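Local coordinates for alpha-Amylase (Thermotoga maritima, PDB 2B5D), which belongs to glycosyl hydrolase family 57 and joins a largely parallel beta-sheet domain wrapped in helices to a C-terminal helical region, at residues A[2-7]-A[376-381]; A[450-455]-A[486-491]. One frame throughout, in Å; residues are numbered along the deposited sequence. Where two conformers were deposited one is given.

Overall arrangement
Contact 1 and contact 2 belong to different parts of the chain and do not touch: their centres lie 45 Å apart, their nearest atoms about 30 Å, on opposite sides of the chain's centre. Contact 1 pairs strand 3-11 with strand 377-379, bringing residues 369 positions apart together in the mostly parallel sheet of the chain. Contact 2 packs helix 443-458 against helix 473-496, with only 30 residues between its segments, inside the C-terminal helical region. The first is held by backbone hydrogen bonds flanked by side chains, the second mainly by side-chain packing, with no hydrogen bond between the segments. Along the chain they follow in series, contact 1 closing before contact 2 opens.

Contact 1. Residues A[2-7]-A[376-381]; sequences RGKILI and DLKLVT
Residues 2-7 and 376-381 form a parallel strand pair in the main sheet, joining the first strand of the chain, 3-11, to the short strand 377-379. The strand directions differ by 34°, and G3, K4 and I5 stand beside L377, K378 and L379. Four backbone bonds alternate across the gap: G3 N to D376 O (3.0 Å), K378 N to G3 O, I5 N to K378 O (2.7 Å) and V380 N to I5 O. In the last, the N-H points almost straight at the oxygen (173°) but reaches it from above the carbonyl plane.

On the face of K4 and K378, K4 CG also reaches V380 CG1 at 3.6 Å, the two side chains crossing at about a right angle. K4 and K378 run side by side in the same direction, bringing K4 NZ within 3.2 Å of K378 NZ; this proximity of like charges would probably favour a lowered proton affinity, partly offset by the long, weak ion pair of K4 with E341. R2 crosses K378 at about a right angle, CD to CE 4.1 Å, and lays one face of its guanidinium over L377 O, which is offset toward the rim.

The other face is aliphatic. I5 CG1 takes the crowded position between backbone N and carbonyl carbon (chi1 74°), while CG2, beside the N, touches L377 CD2 at 3.9 Å. Beyond the bridges, L6 CB packs on V380 CG2, and a water reaches both I7 O and V380 O.

This aliphatic face is covered by helix 360-373, where F367, F368 and V371 meet I5, L377 and L379. Helix 309-338 touches L377 through K327, E328 and A331, and its R332 forms a salt bridge with D376. Strand 343-349 hydrogen-bonds to strand 3-11 through K4 and L6, while L6 and T381 both touch T54 of strand 53-57.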
loop_
_atom_site.group_PDB
_atom_site.type_symbol
_atom_site.label_atom_id
_atom_site.label_comp_id
_atom_site.label_asym_id
_atom_site.label_seq_id
_atom_site.Cartn_x
_atom_site.Cartn_y
_atom_site.Cartn_z
ATOM N N ARG A 2 0.710 15.256 56.875
ATOM C CA ARG A 2 0.473 15.679 55.499
ATOM C C ARG A 2 0.500 14.484 54.572
ATOM O O ARG A 2 1.291 13.559 54.762
ATOM C CB ARG A 2 1.562 16.633 55.052
ATOM C CG ARG A 2 2.384 17.204 56.186
ATOM C CD ARG A 2 3.646 17.927 55.678
ATOM N NE ARG A 2 3.546 19.381 55.763
ATOM C CZ ARG A 2 2.434 20.085 55.574
ATOM N NH1 ARG A 2 1.307 19.471 55.242
ATOM N NH2 ARG A 2 2.457 21.410 55.701
ATOM N N GLY A 3 -0.373 14.513 53.571
ATOM C CA GLY A 3 -0.394 13.542 52.478
ATOM C C GLY A 3 0.839 13.715 51.624
ATOM O O GLY A 3 1.344 14.825 51.490
ATOM N N LYS A 4 1.334 12.611 51.061
ATOM C CA LYS A 4 2.551 12.649 50.242
ATOM C C LYS A 4 2.214 12.526 48.762
ATOM O O LYS A 4 1.541 11.578 48.330
ATOM C CB LYS A 4 3.533 11.579 50.726
ATOM C CG LYS A 4 4.062 11.919 52.119
ATOM C CD LYS A 4 3.921 10.796 53.119
ATOM C CE LYS A 4 5.282 10.252 53.576
ATOM N NZ LYS A 4 6.090 11.236 54.375
ATOM N N ILE A 5 2.621 13.522 47.986
ATOM C CA ILE A 5 2.314 13.455 46.561
ATOM C C ILE A 5 3.505 13.060 45.745
ATOM O O ILE A 5 4.539 13.760 45.729
ATOM C CB ILE A 5 1.318 14.595 45.943
ATOM C CG1 ILE A 5 1.977 15.956 45.795
ATOM C CG2 ILE A 5 -0.093 14.671 46.683
ATOM C CD1 ILE A 5 2.585 16.121 44.387
ATOM N N LEU A 6 3.388 11.894 45.116
ATOM C CA LEU A 6 4.491 11.406 44.281
ATOM C C LEU A 6 4.152 11.501 42.781
ATOM O O LEU A 6 3.404 10.685 42.236
ATOM C CB LEU A 6 5.025 10.031 44.784
ATOM C CG LEU A 6 5.837 8.972 44.017
ATOM C CD1 LEU A 6 6.939 9.458 43.090
ATOM C CD2 LEU A 6 6.340 7.854 44.976
ATOM N N ILE A 7 4.684 12.551 42.148
ATOM C CA ILE A 7 4.482 12.757 40.710
ATOM C C ILE A 7 5.560 11.995 39.977
ATOM O O ILE A 7 6.750 12.179 40.200
ATOM C CB ILE A 7 4.502 14.288 40.262
ATOM C CG1 ILE A 7 3.355 15.105 40.871
ATOM C CG2 ILE A 7 4.469 14.416 38.732
ATOM C CD1 ILE A 7 2.008 14.375 40.928
ATOM N N ASP A 376 -1.787 20.679 53.774
ATOM C CA ASP A 376 -2.343 19.325 53.748
ATOM C C ASP A 376 -1.413 18.302 53.002
ATOM O O ASP A 376 -1.708 17.102 52.959
ATOM C CB ASP A 376 -3.745 19.348 53.081
ATOM C CG ASP A 376 -4.881 19.921 54.006
ATOM O OD1 ASP A 376 -4.989 19.534 55.215
ATOM O OD2 ASP A 376 -5.719 20.724 53.493
ATOM N N LEU A 377 -0.317 18.787 52.412
ATOM C CA LEU A 377 0.355 18.085 51.307
ATOM C C LEU A 377 1.814 18.425 51.219
ATOM O O LEU A 377 2.231 19.556 51.454
ATOM C CB LEU A 377 -0.262 18.399 49.929
ATOM C CG LEU A 377 -1.641 17.954 49.477
ATOM C CD1 LEU A 377 -1.814 18.386 48.053
ATOM C CD2 LEU A 377 -1.876 16.456 49.597
ATOM N N LYS A 378 2.571 17.405 50.851
ATOM C CA LYS A 378 4.003 17.480 50.665
ATOM C C LYS A 378 4.354 16.777 49.331
ATOM O O LYS A 378 3.784 15.734 49.000
ATOM C CB LYS A 378 4.659 16.741 51.834
ATOM C CG LYS A 378 6.187 16.934 51.935
ATOM C CD LYS A 378 6.694 16.445 53.267
ATOM C CE LYS A 378 5.981 15.150 53.674
ATOM N NZ LYS A 378 6.809 14.296 54.609
ATOM N N LEU A 379 5.259 17.359 48.557
ATOM C CA LEU A 379 5.845 16.635 47.433
ATOM C C LEU A 379 6.919 15.721 48.011
ATOM O O LEU A 379 7.676 16.160 48.852
ATOM C CB LEU A 379 6.495 17.571 46.432
ATOM C CG LEU A 379 5.640 18.637 45.729
ATOM C CD1 LEU A 379 6.534 19.512 44.815
ATOM C CD2 LEU A 379 4.499 18.036 44.944
ATOM N N VAL A 380 6.953 14.461 47.560
ATOM C CA VAL A 380 8.019 13.495 47.883
ATOM C C VAL A 380 8.573 12.870 46.600
ATOM O O VAL A 380 7.887 12.839 45.578
ATOM C CB VAL A 380 7.498 12.350 48.833
ATOM C CG1 VAL A 380 6.953 12.929 50.143
ATOM C CG2 VAL A 380 6.418 11.465 48.157
ATOM N N THR A 381 9.819 12.406 46.627
ATOM C CA THR A 381 10.311 11.543 45.540
ATOM C C THR A 381 10.143 10.131 46.066
ATOM O O THR A 381 9.917 9.939 47.250
ATOM C CB THR A 381 11.785 11.775 45.211
ATOM O OG1 THR A 381 12.572 11.220 46.269
ATOM C CG2 THR A 381 12.082 13.244 45.027
HETATM O O HOH W 1 8.167 12.234 43.025
#

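Contact 2. Residues A[450-455]-A[486-491]; sequences NQMLRE and KRFLNL
Helices 450-455 and 486-491 run nearly antiparallel, 157° between their directions, with axes 8.7 Å apart; M452 and F488 bring the backbones closest, CA to CA 5.2 Å. No hydrogen bond links the segments, and side chains do most of the joining.

M452 meets both F488 and L491. Its CE sits over one face of the F488 ring, offset toward the rim, in a CH-pi contact 4.0 Å from the ring centroid. The bend at chi3 (78°) turns CE onto that face; SD, farther off and oblique, makes a Met-aromatic contact. The edge of the F488 ring reaches M452 O, CD1 to O 3.2 Å. M452 also slides past L491 in the opposite direction, CG to CB 3.6 Å, while L491 CD1 touches Q451 CG as well.

E455 lies across R487 with a carboxylate-to-guanidinium plane angle of 88°. Its OE2 rests on the aliphatic part of R487, 3.5 Å from CB, but stays 4.9 Å from R487 NH1, which instead forms a salt bridge with D512. The backbone oxygen of D512 accepts a hydrogen bond from Q451 NE2, so D512 gathers polar ends from both helices.

The pair forms part of a helical bundle. Helix 418-436 contributes L433 against M452 and M426 against F488; helix 502-511 meets R487 through Y507, Y508 and T511 and touches Q451 through E509. From helix 473-496, K486 and N490 pack against Y21 and D22 of a neighbouring subunit.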
loop_
_atom_site.group_PDB
_atom_site.type_symbol
_atom_site.label_atom_id
_atom_site.label_comp_id
_atom_site.label_asym_id
_atom_site.label_seq_id
_atom_site.Cartn_x
_atom_site.Cartn_y
_atom_site.Cartn_z
ATOM N N ASN A 450 28.192 -9.113 20.369
ATOM C CA ASN A 450 27.709 -7.875 20.940
ATOM C C ASN A 450 26.670 -7.136 20.061
ATOM O O ASN A 450 25.736 -6.529 20.581
ATOM C CB ASN A 450 28.878 -6.932 21.203
ATOM C CG ASN A 450 29.684 -7.290 22.441
ATOM O OD1 ASN A 450 30.669 -6.609 22.746
ATOM N ND2 ASN A 450 29.286 -8.334 23.154
ATOM N N GLN A 451 26.856 -7.153 18.746
ATOM C CA GLN A 451 25.906 -6.516 17.824
ATOM C C GLN A 451 24.683 -7.399 17.646
ATOM O O GLN A 451 23.560 -6.903 17.564
ATOM C CB GLN A 451 26.565 -6.162 16.466
ATOM C CG GLN A 451 25.774 -5.149 15.622
ATOM C CD GLN A 451 25.738 -3.788 16.258
ATOM O OE1 GLN A 451 26.730 -3.354 16.859
ATOM N NE2 GLN A 451 24.601 -3.089 16.132
ATOM N N MET A 452 24.862 -8.704 17.658
ATOM C CA MET A 452 23.674 -9.538 17.682
ATOM C C MET A 452 22.721 -9.192 18.852
ATOM O O MET A 452 21.509 -9.078 18.659
ATOM C CB MET A 452 24.033 -11.007 17.670
ATOM C CG MET A 452 24.521 -11.438 16.297
ATOM S SD MET A 452 25.349 -13.051 16.346
ATOM C CE MET A 452 23.955 -14.203 16.417
ATOM N N LEU A 453 23.279 -8.966 20.042
ATOM C CA LEU A 453 22.448 -8.709 21.218
ATOM C C LEU A 453 21.724 -7.374 21.098
ATOM O O LEU A 453 20.554 -7.266 21.468
ATOM C CB LEU A 453 23.268 -8.782 22.527
ATOM C CG LEU A 453 22.471 -8.697 23.836
ATOM C CD1 LEU A 453 21.380 -9.822 23.941
ATOM C CD2 LEU A 453 23.448 -8.712 25.055
ATOM N N ARG A 454 22.426 -6.379 20.577
ATOM C CA ARG A 454 21.838 -5.090 20.273
ATOM C C ARG A 454 20.671 -5.186 19.312
ATOM O O ARG A 454 19.624 -4.596 19.530
ATOM C CB ARG A 454 22.887 -4.220 19.635
ATOM C CG ARG A 454 24.045 -3.978 20.525
ATOM C CD ARG A 454 24.915 -2.831 19.921
ATOM N NE ARG A 454 26.140 -2.512 20.651
ATOM C CZ ARG A 454 27.355 -3.012 20.401
ATOM N NH1 ARG A 454 27.542 -3.905 19.449
ATOM N NH2 ARG A 454 28.399 -2.611 21.132
ATOM N N GLU A 455 20.874 -5.956 18.253
ATOM C CA GLU A 455 19.879 -6.200 17.232
ATOM C C GLU A 455 18.642 -6.864 17.851
ATOM O O GLU A 455 17.480 -6.455 17.590
ATOM C CB GLU A 455 20.491 -7.069 16.087
ATOM C CG GLU A 455 21.493 -6.339 15.137
ATOM C CD GLU A 455 20.966 -4.957 14.728
ATOM O OE1 GLU A 455 21.745 -3.973 14.691
ATOM O OE2 GLU A 455 19.755 -4.842 14.463
ATOM N N LYS A 486 16.444 -9.174 10.671
ATOM C CA LYS A 486 17.266 -9.466 9.508
ATOM C C LYS A 486 18.742 -9.195 9.773
ATOM O O LYS A 486 19.581 -10.013 9.413
ATOM C CB LYS A 486 16.791 -8.653 8.288
ATOM C CG LYS A 486 17.623 -8.918 7.004
ATOM C CD LYS A 486 16.905 -9.899 6.019
ATOM C CE LYS A 486 17.510 -9.919 4.551
ATOM N NZ LYS A 486 18.825 -10.680 4.444
ATOM N N ARG A 487 19.053 -8.048 10.384
ATOM C CA ARG A 487 20.416 -7.755 10.746
ATOM C C ARG A 487 20.996 -8.839 11.679
ATOM O O ARG A 487 22.151 -9.283 11.510
ATOM C CB ARG A 487 20.496 -6.355 11.370
ATOM C CG ARG A 487 20.195 -5.249 10.379
ATOM C CD ARG A 487 20.486 -3.858 10.921
ATOM N NE ARG A 487 20.290 -2.849 9.858
ATOM C CZ ARG A 487 19.924 -1.571 10.034
ATOM N NH1 ARG A 487 19.653 -1.089 11.259
ATOM N NH2 ARG A 487 19.806 -0.752 8.974
ATOM N N PHE A 488 20.186 -9.299 12.643
ATOM C CA PHE A 488 20.628 -10.339 13.566
ATOM C C PHE A 488 20.922 -11.640 12.816
ATOM O O PHE A 488 21.935 -12.308 13.092
ATOM C CB PHE A 488 19.588 -10.567 14.687
ATOM C CG PHE A 488 19.908 -11.727 15.617
ATOM C CD1 PHE A 488 20.396 -11.489 16.914
ATOM C CD2 PHE A 488 19.692 -13.032 15.214
ATOM C CE1 PHE A 488 20.684 -12.538 17.781
ATOM C CE2 PHE A 488 19.974 -14.096 16.067
ATOM C CZ PHE A 488 20.477 -13.848 17.365
ATOM N N LEU A 489 20.040 -12.019 11.893
ATOM C CA LEU A 489 20.226 -13.271 11.174
ATOM C C LEU A 489 21.447 -13.256 10.235
ATOM O O LEU A 489 22.129 -14.276 10.066
ATOM C CB LEU A 489 18.992 -13.611 10.372
ATOM C CG LEU A 489 17.689 -13.793 11.116
ATOM C CD1 LEU A 489 16.517 -13.748 10.122
ATOM C CD2 LEU A 489 17.674 -15.103 11.873
ATOM N N ASN A 490 21.699 -12.105 9.621
ATOM C CA ASN A 490 22.903 -11.904 8.851
ATOM C C ASN A 490 24.128 -12.155 9.679
ATOM O O ASN A 490 25.019 -12.870 9.246
ATOM C CB ASN A 490 22.977 -10.498 8.250
ATOM C CG ASN A 490 22.023 -10.314 7.094
ATOM O OD1 ASN A 490 21.503 -11.283 6.533
ATOM N ND2 ASN A 490 21.749 -9.064 6.761
ATOM N N LEU A 491 24.200 -11.567 10.865
ATOM C CA LEU A 491 25.384 -11.802 11.692
ATOM C C LEU A 491 25.463 -13.257 12.143
ATOM O O LEU A 491 26.542 -13.838 12.227
ATOM C CB LEU A 491 25.429 -10.865 12.879
ATOM C CG LEU A 491 25.405 -9.389 12.575
ATOM C CD1 LEU A 491 24.740 -8.669 13.750
ATOM C CD2 LEU A 491 26.790 -8.870 12.318
#